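PDB 3QRE: enoyl-CoA hydratase, EchA12_1 from Mycobacterium marinum M, which probably catalyses the hydration of enoyl-CoA thioesters in fatty acid metabolism. Local coordinates for residues A[36-42]-A[226-230]; A[123-127]-A[148-152]; A[132-138]-A[152-158]. All coordinates share one frame; numbering follows the deposited sequence.

Interaction 1: A[36-42]-A[226-230]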
loop_
_atom_site.group_PDB
_atom_site.type_symbol
_atom_site.label_atom_id
_atom_site.label_comp_id
_atom_site.label_asym_id
_atom_site.label_seq_id
_atom_site.Cartn_x
_atom_site.Cartn_y
_atom_site.Cartn_z
ATOM N N THR A 36 -20.139 -26.502 -7.619
ATOM C CA THR A 36 -21.248 -25.948 -8.410
ATOM C C THR A 36 -21.163 -26.436 -9.881
ATOM O O THR A 36 -20.096 -26.925 -10.319
ATOM C CB THR A 36 -21.328 -24.384 -8.362
ATOM O OG1 THR A 36 -20.182 -23.807 -8.999
ATOM C CG2 THR A 36 -21.434 -23.876 -6.945
ATOM N N PRO A 37 -22.279 -26.317 -10.643
ATOM C CA PRO A 37 -22.219 -26.643 -12.077
ATOM C C PRO A 37 -21.175 -25.787 -12.798
ATOM O O PRO A 37 -20.494 -26.280 -13.721
ATOM C CB PRO A 37 -23.644 -26.339 -12.592
ATOM C CG PRO A 37 -24.277 -25.456 -11.538
ATOM C CD PRO A 37 -23.637 -25.906 -10.228
ATOM N N GLY A 38 -21.034 -24.529 -12.354
ATOM C CA GLY A 38 -20.072 -23.573 -12.929
ATOM C C GLY A 38 -18.597 -23.801 -12.617
ATOM O O GLY A 38 -17.752 -23.019 -13.057
ATOM N N GLY A 39 -18.281 -24.849 -11.850
ATOM C CA GLY A 39 -16.888 -25.226 -11.571
ATOM C C GLY A 39 -16.224 -24.497 -10.397
ATOM O O GLY A 39 -14.994 -24.343 -10.352
ATOM N N VAL A 40 -17.050 -24.060 -9.450
ATOM C CA VAL A 40 -16.578 -23.532 -8.173
ATOM C C VAL A 40 -16.637 -24.607 -7.087
ATOM O O VAL A 40 -17.690 -25.174 -6.841
ATOM C CB VAL A 40 -17.401 -22.300 -7.732
ATOM C CG1 VAL A 40 -16.854 -21.738 -6.411
ATOM C CG2 VAL A 40 -17.426 -21.235 -8.838
ATOM N N ALA A 41 -15.497 -24.904 -6.475
ATOM C CA ALA A 41 -15.441 -25.716 -5.262
ATOM C C ALA A 41 -15.701 -24.858 -4.010
ATOM O O ALA A 41 -14.938 -23.931 -3.705
ATOM C CB ALA A 41 -14.073 -26.411 -5.152
ATOM N N ILE A 42 -16.772 -25.174 -3.286
ATOM C CA ILE A 42 -17.109 -24.487 -2.041
ATOM C C ILE A 42 -16.619 -25.311 -0.853
ATOM O O ILE A 42 -17.035 -26.466 -0.655
ATOM C CB ILE A 42 -18.627 -24.217 -1.915
ATOM C CG1 ILE A 42 -19.123 -23.442 -3.143
ATOM C CG2 ILE A 42 -18.938 -23.484 -0.586
ATOM C CD1 ILE A 42 -20.638 -23.262 -3.205
ATOM N N LEU A 226 -19.795 -16.174 -4.957
ATOM C CA LEU A 226 -20.014 -17.125 -6.067
ATOM C C LEU A 226 -20.190 -16.466 -7.427
ATOM O O LEU A 226 -19.793 -17.038 -8.435
ATOM C CB LEU A 226 -21.213 -18.042 -5.808
ATOM C CG LEU A 226 -21.061 -18.938 -4.597
ATOM C CD1 LEU A 226 -22.450 -19.498 -4.218
ATOM C CD2 LEU A 226 -20.018 -20.034 -4.845
ATOM N N GLU A 227 -20.822 -15.295 -7.455
ATOM C CA GLU A 227 -21.006 -14.531 -8.697
ATOM C C GLU A 227 -19.615 -14.194 -9.232
ATOM O O GLU A 227 -19.246 -14.578 -10.343
ATOM C CB GLU A 227 -21.812 -13.249 -8.426
ATOM C CG GLU A 227 -21.980 -12.298 -9.629
ATOM C CD GLU A 227 -22.494 -10.888 -9.240
ATOM O OE1 GLU A 227 -22.344 -10.466 -8.074
ATOM O OE2 GLU A 227 -23.048 -10.191 -10.118
ATOM N N TYR A 228 -18.842 -13.517 -8.389
ATOM C CA TYR A 228 -17.459 -13.132 -8.678
ATOM C C TYR A 228 -16.602 -14.312 -9.130
ATOM O O TYR A 228 -15.901 -14.215 -10.130
ATOM C CB TYR A 228 -16.849 -12.422 -7.457
ATOM C CG TYR A 228 -15.456 -11.899 -7.696
ATOM C CD1 TYR A 228 -15.251 -10.713 -8.375
ATOM C CD2 TYR A 228 -14.343 -12.612 -7.249
ATOM C CE1 TYR A 228 -13.980 -10.240 -8.602
ATOM C CE2 TYR A 228 -13.079 -12.151 -7.458
ATOM C CZ TYR A 228 -12.892 -10.966 -8.139
ATOM O OH TYR A 228 -11.612 -10.517 -8.357
ATOM N N ALA A 229 -16.696 -15.429 -8.408
ATOM C CA ALA A 229 -15.942 -16.663 -8.726
ATOM C C ALA A 229 -16.271 -17.297 -10.092
ATOM O O ALA A 229 -15.366 -17.710 -10.824
ATOM C CB ALA A 229 -16.090 -17.679 -7.621
ATOM N N GLU A 230 -17.549 -17.396 -10.434
ATOM C CA GLU A 230 -17.928 -17.853 -11.774
ATOM C C GLU A 230 -17.626 -16.799 -12.841
ATOM O O GLU A 230 -17.288 -17.149 -13.969
ATOM C CB GLU A 230 -19.390 -18.330 -11.813
ATOM C CG GLU A 230 -19.521 -19.859 -11.555
ATOM C CD GLU A 230 -20.891 -20.269 -11.029
ATOM O OE1 GLU A 230 -20.965 -20.953 -9.964
ATOM O OE2 GLU A 230 -21.897 -19.903 -11.697
#

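Interaction 2: A[123-127]-A[148-152]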
loop_
_atom_site.group_PDB
_atom_site.type_symbol
_atom_site.label_atom_id
_atom_site.label_comp_id
_atom_site.label_asym_id
_atom_site.label_seq_id
_atom_site.Cartn_x
_atom_site.Cartn_y
_atom_site.Cartn_z
ATOM N N PRO A 123 2.115 -21.839 6.127
ATOM C CA PRO A 123 0.967 -20.924 6.261
ATOM C C PRO A 123 0.387 -20.394 4.923
ATOM O O PRO A 123 -0.848 -20.199 4.800
ATOM C CB PRO A 123 1.563 -19.755 7.056
ATOM C CG PRO A 123 2.702 -20.402 7.896
ATOM C CD PRO A 123 3.256 -21.469 7.005
ATOM N N HIS A 124 1.273 -20.202 3.937
ATOM C CA HIS A 124 0.934 -19.519 2.691
ATOM C C HIS A 124 0.781 -20.457 1.485
ATOM O O HIS A 124 0.881 -20.025 0.337
ATOM C CB HIS A 124 2.016 -18.483 2.376
ATOM C CG HIS A 124 3.332 -19.090 2.049
ATOM N ND1 HIS A 124 3.857 -20.144 2.767
ATOM C CD2 HIS A 124 4.245 -18.792 1.093
ATOM C CE1 HIS A 124 5.040 -20.467 2.276
ATOM N NE2 HIS A 124 5.298 -19.669 1.255
ATOM N N PHE A 125 0.535 -21.734 1.739
ATOM C CA PHE A 125 0.500 -22.694 0.640
ATOM C C PHE A 125 -0.636 -22.402 -0.368
ATOM O O PHE A 125 -0.512 -22.684 -1.554
ATOM C CB PHE A 125 0.437 -24.136 1.182
ATOM C CG PHE A 125 -0.937 -24.692 1.239
ATOM C CD1 PHE A 125 -1.397 -25.548 0.222
ATOM C CD2 PHE A 125 -1.777 -24.369 2.284
ATOM C CE1 PHE A 125 -2.699 -26.061 0.255
ATOM C CE2 PHE A 125 -3.062 -24.881 2.336
ATOM C CZ PHE A 125 -3.536 -25.723 1.304
ATOM N N VAL A 126 -1.727 -21.809 0.106
ATOM C CA VAL A 126 -2.806 -21.334 -0.785
ATOM C C VAL A 126 -2.327 -20.370 -1.881
ATOM O O VAL A 126 -2.851 -20.390 -3.024
ATOM C CB VAL A 126 -3.995 -20.786 0.030
ATOM C CG1 VAL A 126 -4.861 -19.897 -0.784
ATOM C CG2 VAL A 126 -4.829 -21.950 0.573
ATOM N N THR A 127 -1.314 -19.564 -1.558
ATOM C CA THR A 127 -0.739 -18.655 -2.537
ATOM C C THR A 127 0.019 -19.377 -3.637
ATOM O O THR A 127 0.332 -18.777 -4.649
ATOM C CB THR A 127 0.211 -17.587 -1.918
ATOM O OG1 THR A 127 1.483 -18.178 -1.618
ATOM C CG2 THR A 127 -0.383 -16.921 -0.663
ATOM N N GLN A 148 -5.179 -17.247 7.470
ATOM C CA GLN A 148 -5.716 -18.018 6.355
ATOM C C GLN A 148 -6.530 -17.186 5.352
ATOM O O GLN A 148 -6.414 -17.419 4.149
ATOM C CB GLN A 148 -6.567 -19.205 6.819
ATOM C CG GLN A 148 -5.807 -20.535 6.834
ATOM C CD GLN A 148 -5.243 -21.004 5.467
ATOM O OE1 GLN A 148 -5.430 -20.395 4.388
ATOM N NE2 GLN A 148 -4.524 -22.101 5.533
ATOM N N ALA A 149 -7.357 -16.262 5.854
ATOM C CA ALA A 149 -8.152 -15.369 5.003
ATOM C C ALA A 149 -7.232 -14.556 4.130
ATOM O O ALA A 149 -7.445 -14.479 2.927
ATOM C CB ALA A 149 -9.064 -14.446 5.839
ATOM N N LEU A 150 -6.169 -14.004 4.736
ATOM C CA LEU A 150 -5.247 -13.121 4.017
ATOM C C LEU A 150 -4.380 -13.846 3.012
ATOM O O LEU A 150 -3.857 -13.208 2.096
ATOM C CB LEU A 150 -4.369 -12.335 4.998
ATOM C CG LEU A 150 -5.059 -11.375 5.979
ATOM C CD1 LEU A 150 -4.006 -10.551 6.699
ATOM C CD2 LEU A 150 -6.078 -10.451 5.281
ATOM N N MET A 151 -4.237 -15.170 3.162
ATOM C CA MET A 151 -3.492 -15.987 2.173
ATOM C C MET A 151 -4.319 -16.223 0.897
ATOM O O MET A 151 -3.772 -16.563 -0.181
ATOM C CB MET A 151 -3.009 -17.344 2.758
ATOM C CG MET A 151 -1.977 -17.207 3.855
ATOM S SD MET A 151 -0.494 -16.244 3.350
ATOM C CE MET A 151 0.317 -16.230 4.980
ATOM N N CYS A 152 -5.627 -16.035 1.023
ATOM C CA CYS A 152 -6.511 -16.185 -0.114
ATOM C C CYS A 152 -6.292 -15.076 -1.148
ATOM O O CYS A 152 -5.754 -14.020 -0.845
ATOM C CB CYS A 152 -7.982 -16.256 0.347
ATOM S SG CYS A 152 -8.308 -17.702 1.387
HETATM O O HOH W 1 -2.554 -20.796 2.920
HETATM O O HOH W 2 -3.749 -17.109 -2.670
#

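Interaction 3: A[132-138]-A[152-158]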
loop_
_atom_site.group_PDB
_atom_site.type_symbol
_atom_site.label_atom_id
_atom_site.label_comp_id
_atom_site.label_asym_id
_atom_site.label_seq_id
_atom_site.Cartn_x
_atom_site.Cartn_y
_atom_site.Cartn_z
ATOM N N PRO A 132 -7.360 -19.835 -7.986
ATOM C CA PRO A 132 -7.680 -18.775 -7.040
ATOM C C PRO A 132 -8.556 -19.277 -5.892
ATOM O O PRO A 132 -9.370 -20.199 -6.083
ATOM C CB PRO A 132 -8.481 -17.763 -7.886
ATOM C CG PRO A 132 -8.404 -18.274 -9.322
ATOM C CD PRO A 132 -8.166 -19.729 -9.219
ATOM N N VAL A 133 -8.396 -18.659 -4.711
ATOM C CA VAL A 133 -9.268 -18.928 -3.582
ATOM C C VAL A 133 -9.918 -17.611 -3.194
ATOM O O VAL A 133 -9.225 -16.593 -2.981
ATOM C CB VAL A 133 -8.495 -19.578 -2.385
ATOM C CG1 VAL A 133 -9.439 -19.977 -1.251
ATOM C CG2 VAL A 133 -7.708 -20.806 -2.844
ATOM N N ILE A 134 -11.245 -17.621 -3.138
ATOM C CA ILE A 134 -12.020 -16.478 -2.706
ATOM C C ILE A 134 -12.542 -16.778 -1.298
ATOM O O ILE A 134 -13.323 -17.725 -1.106
ATOM C CB ILE A 134 -13.227 -16.202 -3.651
ATOM C CG1 ILE A 134 -12.864 -16.320 -5.148
ATOM C CG2 ILE A 134 -13.884 -14.860 -3.344
ATOM C CD1 ILE A 134 -11.568 -15.584 -5.584
ATOM N N ALA A 135 -12.117 -15.982 -0.317
ATOM C CA ALA A 135 -12.665 -16.066 1.023
ATOM C C ALA A 135 -13.939 -15.250 1.154
ATOM O O ALA A 135 -13.994 -14.066 0.760
ATOM C CB ALA A 135 -11.628 -15.628 2.080
ATOM N N ALA A 136 -14.969 -15.889 1.706
ATOM C CA ALA A 136 -16.201 -15.217 2.042
ATOM C C ALA A 136 -16.309 -15.200 3.550
ATOM O O ALA A 136 -16.698 -16.183 4.155
ATOM C CB ALA A 136 -17.364 -15.943 1.438
ATOM N N ILE A 137 -15.963 -14.066 4.150
ATOM C CA ILE A 137 -15.788 -13.939 5.595
ATOM C C ILE A 137 -17.112 -13.568 6.244
ATOM O O ILE A 137 -17.481 -12.397 6.315
ATOM C CB ILE A 137 -14.663 -12.928 5.929
ATOM C CG1 ILE A 137 -13.384 -13.301 5.130
ATOM C CG2 ILE A 137 -14.371 -12.915 7.425
ATOM C CD1 ILE A 137 -12.231 -12.285 5.181
ATOM N N ASN A 138 -17.810 -14.596 6.722
ATOM C CA ASN A 138 -19.187 -14.505 7.272
ATOM C C ASN A 138 -19.313 -13.956 8.686
ATOM O O ASN A 138 -20.420 -13.638 9.119
ATOM C CB ASN A 138 -19.859 -15.894 7.239
ATOM C CG ASN A 138 -18.972 -16.977 7.854
ATOM O OD1 ASN A 138 -17.928 -17.332 7.290
ATOM N ND2 ASN A 138 -19.373 -17.493 9.019
ATOM N N CYS A 152 -5.627 -16.035 1.023
ATOM C CA CYS A 152 -6.511 -16.185 -0.114
ATOM C C CYS A 152 -6.292 -15.076 -1.148
ATOM O O CYS A 152 -5.754 -14.020 -0.845
ATOM C CB CYS A 152 -7.982 -16.256 0.347
ATOM S SG CYS A 152 -8.308 -17.702 1.387
ATOM N N ASP A 153 -6.704 -15.334 -2.381
ATOM C CA ASP A 153 -6.522 -14.360 -3.459
ATOM C C ASP A 153 -7.390 -13.130 -3.248
ATOM O O ASP A 153 -6.922 -12.002 -3.389
ATOM C CB ASP A 153 -6.829 -15.033 -4.799
ATOM C CG ASP A 153 -5.868 -16.161 -5.088
ATOM O OD1 ASP A 153 -4.770 -15.863 -5.536
ATOM O OD2 ASP A 153 -6.155 -17.345 -4.844
ATOM N N VAL A 154 -8.664 -13.362 -2.922
ATOM C CA VAL A 154 -9.662 -12.289 -2.822
ATOM C C VAL A 154 -10.572 -12.555 -1.642
ATOM O O VAL A 154 -10.942 -13.716 -1.381
ATOM C CB VAL A 154 -10.494 -12.149 -4.129
ATOM C CG1 VAL A 154 -11.451 -10.990 -4.033
ATOM C CG2 VAL A 154 -9.575 -11.953 -5.346
ATOM N N ARG A 155 -10.909 -11.481 -0.920
ATOM C CA ARG A 155 -11.769 -11.559 0.259
ATOM C C ARG A 155 -13.046 -10.696 0.155
ATOM O O ARG A 155 -12.987 -9.489 -0.133
ATOM C CB ARG A 155 -10.984 -11.150 1.506
ATOM C CG ARG A 155 -9.941 -12.181 1.998
ATOM C CD ARG A 155 -8.828 -11.502 2.831
ATOM N NE ARG A 155 -8.005 -10.597 2.008
ATOM C CZ ARG A 155 -7.131 -11.007 1.093
ATOM N NH1 ARG A 155 -6.910 -12.304 0.890
ATOM N NH2 ARG A 155 -6.466 -10.125 0.385
ATOM N N PHE A 156 -14.193 -11.327 0.416
ATOM C CA PHE A 156 -15.443 -10.627 0.660
ATOM C C PHE A 156 -15.778 -10.798 2.125
ATOM O O PHE A 156 -15.469 -11.837 2.719
ATOM C CB PHE A 156 -16.567 -11.183 -0.202
ATOM C CG PHE A 156 -16.417 -10.857 -1.653
ATOM C CD1 PHE A 156 -16.922 -9.674 -2.158
ATOM C CD2 PHE A 156 -15.736 -11.721 -2.503
ATOM C CE1 PHE A 156 -16.778 -9.351 -3.498
ATOM C CE2 PHE A 156 -15.570 -11.412 -3.872
ATOM C CZ PHE A 156 -16.094 -10.218 -4.369
ATOM N N ALA A 157 -16.387 -9.778 2.718
ATOM C CA ALA A 157 -16.746 -9.861 4.115
ATOM C C ALA A 157 -18.183 -9.416 4.328
ATOM O O ALA A 157 -18.660 -8.479 3.666
ATOM C CB ALA A 157 -15.810 -9.026 4.939
ATOM N N ALA A 158 -18.857 -10.090 5.258
ATOM C CA ALA A 158 -20.170 -9.674 5.707
ATOM C C ALA A 158 -20.036 -8.420 6.553
ATOM O O ALA A 158 -19.106 -8.316 7.363
ATOM C CB ALA A 158 -20.837 -10.795 6.507
#

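Interaction 1: A[36-42]-A[226-230]
A beta hairpin packs here against a helix, with Thr36, Val40 and Ile42 facing Leu226, Ala229 and Glu230. The hairpin links strands 31-35 and 40-45 through a type I turn from Thr36 to Gly39. Gly39, the last residue of the turn, has a positive phi and forms a G1 beta bulge with Val40 opposite Thr36. The axes of strand 40-42 and helix 226-230 approach to 9.7 Å at an angle of 144°.

The polar link is at the turn. Thr36 OG1 donates to Glu230 OE1 at 3.1 Å and meets it from above the carboxylate plane. The hydroxyl sits between the backbone N and the carbonyl carbon of Thr36 (chi1 66°). From there it also accepts from Val40 N at 3.2 Å. One hydroxyl thus ties the turn to the strand and to the helix. The Glu230 carboxylate carbon CD lies 3.9 Å from Gly38 CA, so the carboxylate packs against the turn at Gly38.

Next to this link is an apolar patch. The two Val40 methyls divide the work. CG2 meets Glu230 CG at 3.7 Å and Ala229 CB at 4.0 Å, while CG1 turns to Leu226 CD2. The same Leu226 methyl reaches Ile42 CD1 at 3.7 Å, and these two side chains cross at about a right angle.

Strand 77-82 continues the packing against helix 221-235: Val40, Leu226 and Ala229 all touch its Val79. Strand 40-45 lies between strands 31-35 and 77-82. Tyr228 leaves the helix in another direction and hydrogen-bonds Asp193 of the second subunit.

Interaction 2: A[123-127]-A[148-152]
The Phe125 ring has the amide end of Gln148 at its edge, near the ring plane, with Phe125 CE2 4.5 Å from Gln148 NE2. Phe62 and Ile66 of helix 56-71 also pack on this ring. The other ring, His124, stacks with Phe176 and meets Trp180 edge-to-face. His124 CG stands between its backbone N and carbonyl carbon (chi1 67°), which carries the imidazole away from helix 144-151. Its CB is left against the Met151 thioether, with His124 CB 3.5 Å from Met151 SD.

Met151 carries most of the contact made by its segment. Its chain bends at chi2 (-56°) and folds over the 123-124 backbone. Met151 CG lies 3.3 Å from Pro123 O, and CE reaches both Pro123 CB and His124 CB. Two methyls flank Met151 O: Thr127 CG2 at 3.4 Å, with Val126 CG1 close by.

Waters bridge the polar groups of the two segments. One water donates to Pro123 O at 2.6 Å and to Gln148 OE1 at 3.3 Å, and accepts from Val126 N at 3.1 Å. It joins both segments through three bonds. A second water donates to Met151 O and, weakly, to Val126 O, which Lys245 NZ also binds. Within 123-127, Thr127 OG1 donates to His124 O at 2.8 Å, in the carbonyl plane. Thr127 N bonds the same oxygen, so His124 O accepts from both the backbone and the side chain of Thr127.

In relatives, the beginning of the helix equivalent to 144-151 helps form the oxyanion hole; this contact lies at its C-terminal end. Helix 178-185 adds Ile181 against Met151. Helix 56-71 packs beside Val126 and Gln148, while strand 133-137 supplies Val133 against Val126.

Interaction 3: A[132-138]-A[152-158]
Strands 133-137 and 154-158 run parallel, with Ile134 opposite Val154 and Ile137 opposite Ala157. They are adjacent strands of a beta-alpha-beta crossover with helix 144-151 in the connection. This belongs to the central sheet of the crotonase-like fold. Ala135 N donates to Val154 O and Phe156 N to Ala135 O, each at 2.8 Å and nearly in line with the carbonyl. Ile137 N bonds Phe156 O, and Ala158 N bonds Ile137 O.

The pairing starts less regularly. Val133 O accepts from Val154 N and, weakly, from Asp153 N. The Asp153 carboxylate folds back so that OD2 takes Val133 N at 2.6 Å, on its anti side. It thus replaces a backbone acceptor where the strand pairing begins.

On one face, Ile134 and Phe156 run side by side. Ile134 CG2 abuts the ring edge, 3.7 Å from Phe156 CD2. Ile134 CD1 turns to Val154 CB. On the other face, Arg155 CG touches two side chains of the neighbouring strand, Ala135 CB at 3.8 Å and Ile137 CD1 at 3.9 Å.

Further out, Lys245 forms a salt bridge with Asp153 OD2, which probably stabilises its negative charge. Strand 77-82 flanks 133-137, and strand 214-216 flanks 154-158. Leu192 and Leu196 of the second subunit pack on Asp153 and Pro132. Arg155 NE bonds Leu211 O. The arginine chain bends at chi3 (-67°) and returns to its own segment, where NH1 donates to Cys152 O at 2.7 Å, in the guanidinium plane but well above the carbonyl plane.

How the interactions relate
Interaction 3 touches both of the others; its centre is 13 Å from that of interaction 1 and 11 Å from that of interaction 2. Interactions 1 and 3 share the central sheet, and Tyr228 of helix 221-235 joins them: its ring meets Phe156 edge-to-face, with Tyr228 CG 3.8 Å from Phe156 CZ. Interactions 2 and 3 share Cys152. There Arg155 NH1 probably bonds Ala149 O at 3.0 Å, tying the end of helix 144-151 to the following strand, while Ala149 CB packs 3.9 Å from Ile137 CD1. Lys245 reaches both, through Val126 O and Asp153 OD2. Interactions 1 and 2 do not touch; their nearest atoms are about 10 Å apart.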